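Local coordinates for protein putative hydrolase (Agrobacterium vitis, PDB 3LLC) that probably hydrolyses acyl esters and thioesters, in the manner of the ABHD10 acyl-protein thioesterases and acyl-glucuronide esterases of the alpha/beta hydrolase family, at residues A[87-92]-A[113-118]; A[223-228]-A[237-242]. All blocks are in the same frame, centred on the assembly; numbering follows the deposited sequence.

How the interactions relate
Both contacts belong to the alpha/beta hydrolase fold and follow one another along the chain: interaction 1 (87-92 with 113-118) is complete before interaction 2 (223-228 with 237-242) begins. Their centres lie about 19 Å apart and their nearest atoms about 6 Å, with no direct touch. Strand 107-113, which leads into helix 115-128, and strand 237-242 are members of the same mixed sheet, separated in its order by strands 136-143 and 209-214. Interaction 1 sits near the middle of the chain, beside the probable nucleophile Ser114, and interaction 2 at the outermost strand. Interaction 1 thus packs two helix starts beside the putative active site, while interaction 2 packs a crossover helix on the edge strand.

Interaction 1. Residues A[87-92]-A[113-118]; sequences GTISRW and SSMGGW
A buried apolar contact joins Ile89 and Trp92, in the first turn of helix 89-103, to Met115 and Trp118, in the first turn of helix 115-128. The second helix begins within a GxSxG sequence whose Ser114 has a positive phi (57°), consistent with the strained nucleophile elbow of an alpha/beta hydrolase; Ser114 OG is hydrogen-bonded to His247, as expected of a catalytic triad. Ile89 lays its CG1-CD1 branch over one face of the Trp118 indole. CG1 stands 3.9 Å from the centroid of the six-membered ring, a CH-pi contact, and CD1 reaches CE3 of Trp118 at 3.7 Å. Met115, a selenomethionine, extends as far as SE and then bends at chi3 (83°), which brings both SE and CE to the Trp92 ring. SE lies 3.5 Å from CE3 of Trp92; measured to the centroid of the six-membered ring it is 4.4 Å away and 58° off the normal, an oblique Met-aromatic approach. Ile89 CD1 also meets Met115 SE at 3.9 Å, linking the two pairs. The indole nitrogens bond elsewhere, Trp92 NE1 to Ser75 O and Trp118 NE1 to Asn196 O, which restrains both rings. The contact itself therefore rests on apolar packing, probably with some polarisation of ring and selenium, and Met115 presents this apolar surface beside the probable nucleophile, where a tetraethylene glycol, probably from the crystallisation liquor, is bound.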
ATOM      1  N   GLY A  87     -11.030   2.601 -10.542  1.00 20.35           N
ATOM      2  CA  GLY A  87      -9.916   2.771  -9.644  1.00 20.70           C
ATOM      3  C   GLY A  87      -8.701   3.518 -10.202  1.00 20.88           C
ATOM      4  O   GLY A  87      -8.320   3.349 -11.345  1.00 20.77           O
ATOM      5  N   THR A  88      -8.093   4.348  -9.357  1.00 20.47           N
ATOM      6  CA  THR A  88      -6.872   5.081  -9.685  1.00 18.84           C
ATOM      7  C   THR A  88      -6.078   5.220  -8.375  1.00 19.18           C
ATOM      8  O   THR A  88      -6.641   5.113  -7.266  1.00 20.34           O
ATOM      9  CB  THR A  88      -7.169   6.499 -10.259  1.00 20.41           C
ATOM     10  OG1 THR A  88      -7.861   7.270  -9.257  1.00 21.79           O
ATOM     11  CG2 THR A  88      -7.990   6.511 -11.615  1.00 20.35           C
ATOM     12  N   ILE A  89      -4.781   5.492  -8.478  1.00 18.87           N
ATOM     13  CA  ILE A  89      -3.978   5.813  -7.319  1.00 17.82           C
ATOM     14  C   ILE A  89      -4.632   6.958  -6.512  1.00 18.73           C
ATOM     15  O   ILE A  89      -4.714   6.848  -5.268  1.00 20.60           O
ATOM     16  CB  ILE A  89      -2.510   6.125  -7.674  1.00 18.22           C
ATOM     17  CG1 ILE A  89      -1.818   4.940  -8.393  1.00 24.62           C
ATOM     18  CG2 ILE A  89      -1.704   6.467  -6.437  1.00 20.96           C
ATOM     19  CD1 ILE A  89      -1.715   3.709  -7.572  1.00 21.31           C
ATOM     20  N   SER A  90      -5.080   8.026  -7.175  1.00 20.13           N
ATOM     21  CA  SER A  90      -5.730   9.127  -6.446  1.00 19.34           C
ATOM     22  C   SER A  90      -6.952   8.671  -5.621  1.00 22.48           C
ATOM     23  O   SER A  90      -7.124   9.088  -4.455  1.00 19.79           O
ATOM     24  CB  SER A  90      -6.125  10.281  -7.365  1.00 22.11           C
ATOM     25  OG  SER A  90      -4.987  10.938  -7.914  1.00 19.46           O
ATOM     26  N   ARG A  91      -7.837   7.859  -6.227  1.00 19.89           N
ATOM     27  CA  ARG A  91      -9.047   7.388  -5.529  1.00 20.84           C
ATOM     28  C   ARG A  91      -8.733   6.438  -4.372  1.00 20.76           C
ATOM     29  O   ARG A  91      -9.369   6.505  -3.300  1.00 19.45           O
ATOM     30  CB  ARG A  91     -10.050   6.717  -6.505  1.00 19.95           C
ATOM     31  CG  ARG A  91     -10.842   7.735  -7.296  1.00 24.54           C
ATOM     32  CD  ARG A  91     -11.589   7.142  -8.453  1.00 27.29           C
ATOM     33  NE  ARG A  91     -12.572   6.097  -8.140  1.00 27.23           N
ATOM     34  CZ  ARG A  91     -13.840   6.301  -7.769  1.00 31.95           C
ATOM     35  NH1 ARG A  91     -14.327   7.526  -7.564  1.00 33.34           N
ATOM     36  NH2 ARG A  91     -14.639   5.251  -7.582  1.00 32.82           N
ATOM     37  N   TRP A  92      -7.747   5.555  -4.574  1.00 20.91           N
ATOM     38  CA  TRP A  92      -7.375   4.574  -3.554  1.00 21.07           C
ATOM     39  C   TRP A  92      -6.624   5.245  -2.390  1.00 20.84           C
ATOM     40  O   TRP A  92      -6.822   4.885  -1.231  1.00 20.46           O
ATOM     41  CB  TRP A  92      -6.562   3.426  -4.186  1.00 20.72           C
ATOM     42  CG  TRP A  92      -7.435   2.557  -5.116  1.00 22.86           C
ATOM     43  CD1 TRP A  92      -8.750   2.267  -4.944  1.00 20.27           C
ATOM     44  CD2 TRP A  92      -7.029   1.851  -6.322  1.00 19.82           C
ATOM     45  NE1 TRP A  92      -9.209   1.439  -5.959  1.00 23.00           N
ATOM     46  CE2 TRP A  92      -8.176   1.164  -6.806  1.00 21.33           C
ATOM     47  CE3 TRP A  92      -5.834   1.745  -7.027  1.00 21.72           C
ATOM     48  CZ2 TRP A  92      -8.144   0.363  -7.966  1.00 22.94           C
ATOM     49  CZ3 TRP A  92      -5.807   0.969  -8.194  1.00 21.21           C
ATOM     50  CH2 TRP A  92      -6.959   0.306  -8.652  1.00 20.02           C
ATOM     51  N   SER A 113       2.308  -2.933   1.052  1.00 23.58           N
ATOM     52  CA  SER A 113       2.772  -4.011   0.172  1.00 24.70           C
ATOM     53  C   SER A 113       2.513  -3.636  -1.300  1.00 25.01           C
ATOM     54  O   SER A 113       1.363  -3.323  -1.688  1.00 22.71           O
ATOM     55  CB  SER A 113       2.013  -5.301   0.486  1.00 28.91           C
ATOM     56  OG  SER A 113       2.410  -6.324  -0.424  1.00 30.66           O
ATOM     57  N   SER A 114       3.590  -3.633  -2.088  1.00 24.56           N
ATOM     58  CA  SER A 114       3.555  -3.400  -3.532  1.00 24.18           C
ATOM     59  C   SER A 114       2.909  -2.042  -3.888  1.00 24.67           C
ATOM     60  O   SER A 114       3.436  -0.986  -3.473  1.00 24.22           O
ATOM     61  CB  SER A 114       2.936  -4.640  -4.215  1.00 27.19           C
ATOM     62  OG  SER A 114       3.228  -4.622  -5.589  1.00 33.45           O
HETATM   63  N   MSE A 115       1.765  -2.005  -4.573  1.00 22.10           N
HETATM   64  CA  MSE A 115       1.072  -0.705  -4.787  1.00 23.35           C
HETATM   65  C   MSE A 115       0.805   0.010  -3.450  1.00 23.60           C
HETATM   66  O   MSE A 115       0.784   1.237  -3.396  1.00 22.86           O
HETATM   67  CB  MSE A 115      -0.241  -0.888  -5.560  1.00 23.98           C
HETATM   68  CG  MSE A 115      -1.092   0.355  -5.673  1.00 27.36           C
HETATM   69 SE   MSE A 115      -2.769   0.095  -6.610  0.75 23.03          SE
HETATM   70  CE  MSE A 115      -3.851  -0.608  -5.188  1.00 24.12           C
ATOM     71  N   GLY A 116       0.563  -0.757  -2.388  1.00 22.35           N
ATOM     72  CA  GLY A 116       0.271  -0.187  -1.077  1.00 22.93           C
ATOM     73  C   GLY A 116       1.449   0.622  -0.514  1.00 21.12           C
ATOM     74  O   GLY A 116       1.256   1.534   0.295  1.00 22.87           O
ATOM     75  N   GLY A 117       2.673   0.278  -0.928  1.00 21.12           N
ATOM     76  CA  GLY A 117       3.879   1.060  -0.617  1.00 23.37           C
ATOM     77  C   GLY A 117       3.899   2.427  -1.269  1.00 23.22           C
ATOM     78  O   GLY A 117       4.336   3.420  -0.660  1.00 23.82           O
ATOM     79  N   TRP A 118       3.395   2.502  -2.506  1.00 22.77           N
ATOM     80  CA  TRP A 118       3.224   3.810  -3.197  1.00 21.11           C
ATOM     81  C   TRP A 118       2.204   4.642  -2.437  1.00 21.04           C
ATOM     82  O   TRP A 118       2.425   5.833  -2.166  1.00 22.16           O
ATOM     83  CB  TRP A 118       2.726   3.571  -4.649  1.00 22.98           C
ATOM     84  CG  TRP A 118       2.700   4.769  -5.594  1.00 23.36           C
ATOM     85  CD1 TRP A 118       3.013   6.058  -5.318  1.00 21.74           C
ATOM     86  CD2 TRP A 118       2.373   4.724  -6.993  1.00 21.07           C
ATOM     87  NE1 TRP A 118       2.875   6.836  -6.463  1.00 22.63           N
ATOM     88  CE2 TRP A 118       2.481   6.032  -7.498  1.00 20.56           C
ATOM     89  CE3 TRP A 118       1.979   3.702  -7.859  1.00 19.73           C
ATOM     90  CZ2 TRP A 118       2.229   6.347  -8.844  1.00 21.03           C
ATOM     91  CZ3 TRP A 118       1.725   4.004  -9.178  1.00 18.86           C
ATOM     92  CH2 TRP A 118       1.849   5.313  -9.672  1.00 21.99           C
TER

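Interaction 2. Residues A[223-228]-A[237-242]; sequences QHALKL and VVLTLV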
ATOM      1  N   GLN A 223      16.226  -3.688  -7.983  1.00 19.43           N
ATOM      2  CA  GLN A 223      16.863  -2.378  -8.310  1.00 21.20           C
ATOM      3  C   GLN A 223      15.899  -1.193  -8.043  1.00 20.45           C
ATOM      4  O   GLN A 223      16.343  -0.044  -7.787  1.00 20.99           O
ATOM      5  CB  GLN A 223      17.340  -2.348  -9.770  1.00 20.57           C
ATOM      6  CG  GLN A 223      18.486  -3.354 -10.111  1.00 23.72           C
ATOM      7  CD  GLN A 223      18.014  -4.744 -10.605  1.00 23.22           C
ATOM      8  OE1 GLN A 223      16.884  -5.199 -10.333  1.00 20.43           O
ATOM      9  NE2 GLN A 223      18.926  -5.449 -11.293  1.00 23.89           N
ATOM     10  N   HIS A 224      14.581  -1.459  -8.130  1.00 19.69           N
ATOM     11  CA  HIS A 224      13.559  -0.435  -7.849  1.00 20.48           C
ATOM     12  C   HIS A 224      13.604  -0.018  -6.364  1.00 21.88           C
ATOM     13  O   HIS A 224      13.377   1.179  -6.039  1.00 20.96           O
ATOM     14  CB  HIS A 224      12.173  -0.955  -8.218  1.00 21.75           C
ATOM     15  CG  HIS A 224      11.149   0.112  -8.457  1.00 22.61           C
ATOM     16  ND1 HIS A 224      11.262   1.039  -9.478  1.00 22.60           N
ATOM     17  CD2 HIS A 224       9.977   0.377  -7.828  1.00 25.71           C
ATOM     18  CE1 HIS A 224      10.203   1.839  -9.453  1.00 26.36           C
ATOM     19  NE2 HIS A 224       9.409   1.463  -8.460  1.00 24.56           N
ATOM     20  N   ALA A 225      13.910  -0.965  -5.471  1.00 19.43           N
ATOM     21  CA  ALA A 225      14.043  -0.682  -4.028  1.00 20.80           C
ATOM     22  C   ALA A 225      15.292   0.171  -3.755  1.00 22.42           C
ATOM     23  O   ALA A 225      15.251   1.082  -2.932  1.00 22.41           O
ATOM     24  CB  ALA A 225      14.069  -1.995  -3.173  1.00 19.49           C
ATOM     25  N   LEU A 226      16.394  -0.115  -4.458  1.00 20.64           N
ATOM     26  CA  LEU A 226      17.620   0.698  -4.383  1.00 21.13           C
ATOM     27  C   LEU A 226      17.347   2.117  -4.894  1.00 23.91           C
ATOM     28  O   LEU A 226      17.834   3.085  -4.309  1.00 20.80           O
ATOM     29  CB  LEU A 226      18.777   0.034  -5.153  1.00 20.12           C
ATOM     30  CG  LEU A 226      19.384  -1.207  -4.456  1.00 21.07           C
ATOM     31  CD1 LEU A 226      20.292  -1.995  -5.454  1.00 20.88           C
ATOM     32  CD2 LEU A 226      20.174  -0.834  -3.178  1.00 20.44           C
ATOM     33  N   LYS A 227      16.558   2.246  -5.969  1.00 20.79           N
ATOM     34  CA  LYS A 227      16.136   3.574  -6.466  1.00 21.52           C
ATOM     35  C   LYS A 227      15.315   4.344  -5.391  1.00 21.15           C
ATOM     36  O   LYS A 227      15.572   5.537  -5.123  1.00 21.80           O
ATOM     37  CB  LYS A 227      15.301   3.439  -7.752  1.00 21.64           C
ATOM     38  CG  LYS A 227      14.900   4.786  -8.374  1.00 28.13           C
ATOM     39  CD  LYS A 227      14.060   4.600  -9.691  1.00 30.02           C
ATOM     40  CE  LYS A 227      13.675   5.930 -10.330  1.00 35.17           C
ATOM     41  NZ  LYS A 227      13.092   5.737 -11.686  1.00 34.23           N
ATOM     42  N   LEU A 228      14.370   3.669  -4.752  1.00 20.73           N
ATOM     43  CA  LEU A 228      13.591   4.307  -3.663  1.00 21.31           C
ATOM     44  C   LEU A 228      14.496   4.808  -2.512  1.00 21.09           C
ATOM     45  O   LEU A 228      14.310   5.926  -2.014  1.00 21.46           O
ATOM     46  CB  LEU A 228      12.512   3.357  -3.129  1.00 21.80           C
ATOM     47  CG  LEU A 228      11.696   3.826  -1.910  1.00 23.85           C
ATOM     48  CD1 LEU A 228      11.020   5.199  -2.202  1.00 21.36           C
ATOM     49  CD2 LEU A 228      10.661   2.743  -1.439  1.00 21.21           C
ATOM     50  N   VAL A 237      16.819   4.815   7.549  1.00 16.70           N
ATOM     51  CA  VAL A 237      16.255   3.968   6.455  1.00 16.05           C
ATOM     52  C   VAL A 237      17.081   2.672   6.420  1.00 15.74           C
ATOM     53  O   VAL A 237      18.318   2.718   6.461  1.00 13.40           O
ATOM     54  CB  VAL A 237      16.300   4.703   5.089  1.00 20.05           C
ATOM     55  CG1 VAL A 237      15.866   3.784   3.956  1.00 19.68           C
ATOM     56  CG2 VAL A 237      15.401   5.954   5.119  1.00 21.18           C
ATOM     57  N   VAL A 238      16.383   1.525   6.347  1.00 18.09           N
ATOM     58  CA  VAL A 238      17.032   0.211   6.279  1.00 15.08           C
ATOM     59  C   VAL A 238      16.397  -0.544   5.113  1.00 16.49           C
ATOM     60  O   VAL A 238      15.165  -0.486   4.916  1.00 19.75           O
ATOM     61  CB  VAL A 238      16.873  -0.563   7.573  1.00 16.88           C
ATOM     62  CG1 VAL A 238      17.412  -2.006   7.442  1.00 16.72           C
ATOM     63  CG2 VAL A 238      17.626   0.153   8.744  1.00 14.95           C
ATOM     64  N   LEU A 239      17.240  -1.213   4.314  1.00 17.64           N
ATOM     65  CA  LEU A 239      16.739  -2.049   3.176  1.00 16.98           C
ATOM     66  C   LEU A 239      17.255  -3.501   3.384  1.00 17.77           C
ATOM     67  O   LEU A 239      18.451  -3.721   3.475  1.00 18.81           O
ATOM     68  CB  LEU A 239      17.217  -1.470   1.833  1.00 17.18           C
ATOM     69  CG  LEU A 239      17.067  -2.399   0.582  1.00 19.43           C
ATOM     70  CD1 LEU A 239      15.584  -2.788   0.346  1.00 18.92           C
ATOM     71  CD2 LEU A 239      17.722  -1.824  -0.637  1.00 20.05           C
ATOM     72  N   THR A 240      16.332  -4.462   3.504  1.00 18.13           N
ATOM     73  CA  THR A 240      16.673  -5.847   3.675  1.00 17.05           C
ATOM     74  C   THR A 240      16.379  -6.523   2.315  1.00 20.72           C
ATOM     75  O   THR A 240      15.200  -6.621   1.913  1.00 20.40           O
ATOM     76  CB  THR A 240      15.859  -6.503   4.793  1.00 20.38           C
ATOM     77  OG1 THR A 240      16.121  -5.851   6.064  1.00 22.23           O
ATOM     78  CG2 THR A 240      16.245  -8.064   4.930  1.00 17.51           C
ATOM     79  N   LEU A 241      17.438  -7.007   1.665  1.00 19.23           N
ATOM     80  CA  LEU A 241      17.365  -7.720   0.378  1.00 18.21           C
ATOM     81  C   LEU A 241      17.488  -9.241   0.647  1.00 16.42           C
ATOM     82  O   LEU A 241      18.425  -9.713   1.294  1.00 17.12           O
ATOM     83  CB  LEU A 241      18.471  -7.266  -0.564  1.00 18.40           C
ATOM     84  CG  LEU A 241      18.312  -5.881  -1.219  1.00 19.40           C
ATOM     85  CD1 LEU A 241      19.676  -5.346  -1.787  1.00 19.87           C
ATOM     86  CD2 LEU A 241      17.183  -5.830  -2.303  1.00 19.95           C
ATOM     87  N   VAL A 242      16.495  -9.987   0.180  1.00 17.43           N
ATOM     88  CA  VAL A 242      16.419 -11.420   0.423  1.00 16.21           C
ATOM     89  C   VAL A 242      16.698 -12.098  -0.959  1.00 17.16           C
ATOM     90  O   VAL A 242      15.853 -11.987  -1.861  1.00 18.33           O
ATOM     91  CB  VAL A 242      15.027 -11.783   0.959  1.00 18.32           C
ATOM     92  CG1 VAL A 242      14.939 -13.315   1.230  1.00 16.27           C
ATOM     93  CG2 VAL A 242      14.688 -10.976   2.253  1.00 21.41           C
TER
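Leu239 extends from strand 237-242 toward helix 222-230, placing one methyl on Ala225 and the other on Leu226, within a beta-alpha-beta unit of the alpha/beta hydrolase fold. In this unit, strand 209-214 leads through the helix to strand 237-242, its parallel neighbour and the outermost strand on that side of the mixed sheet. The backbones approach most closely at Ala225 and Leu239, whose CA atoms are 7.8 Å apart, a spacing that the short side chain of alanine and the branched leucine fill between them. Leu239 carries CG anti to its backbone N (chi1 166°), and the fork at CG divides the work. CD1 meets Ala225 CB at 3.9 Å, where the helix turns its CB bond toward the strand, while CD2 goes to the neighbouring helical residue. Leu226 arrives differently: its CB bond does not aim at the strand, and it is the end of the side chain that closes the distance. The two leucines cross at about a right angle, touching through single methyls rather than running alongside each other. The contact thus runs from buried Ala225 out to Leu226 at the solvent-exposed side of the helix. Leu239 also packs on Ile211 of the adjacent strand and on Val229 further along the same helix. Across the two leucines the closest approach is CD2 of Leu226 to CD2 of Leu239, at 3.7 Å.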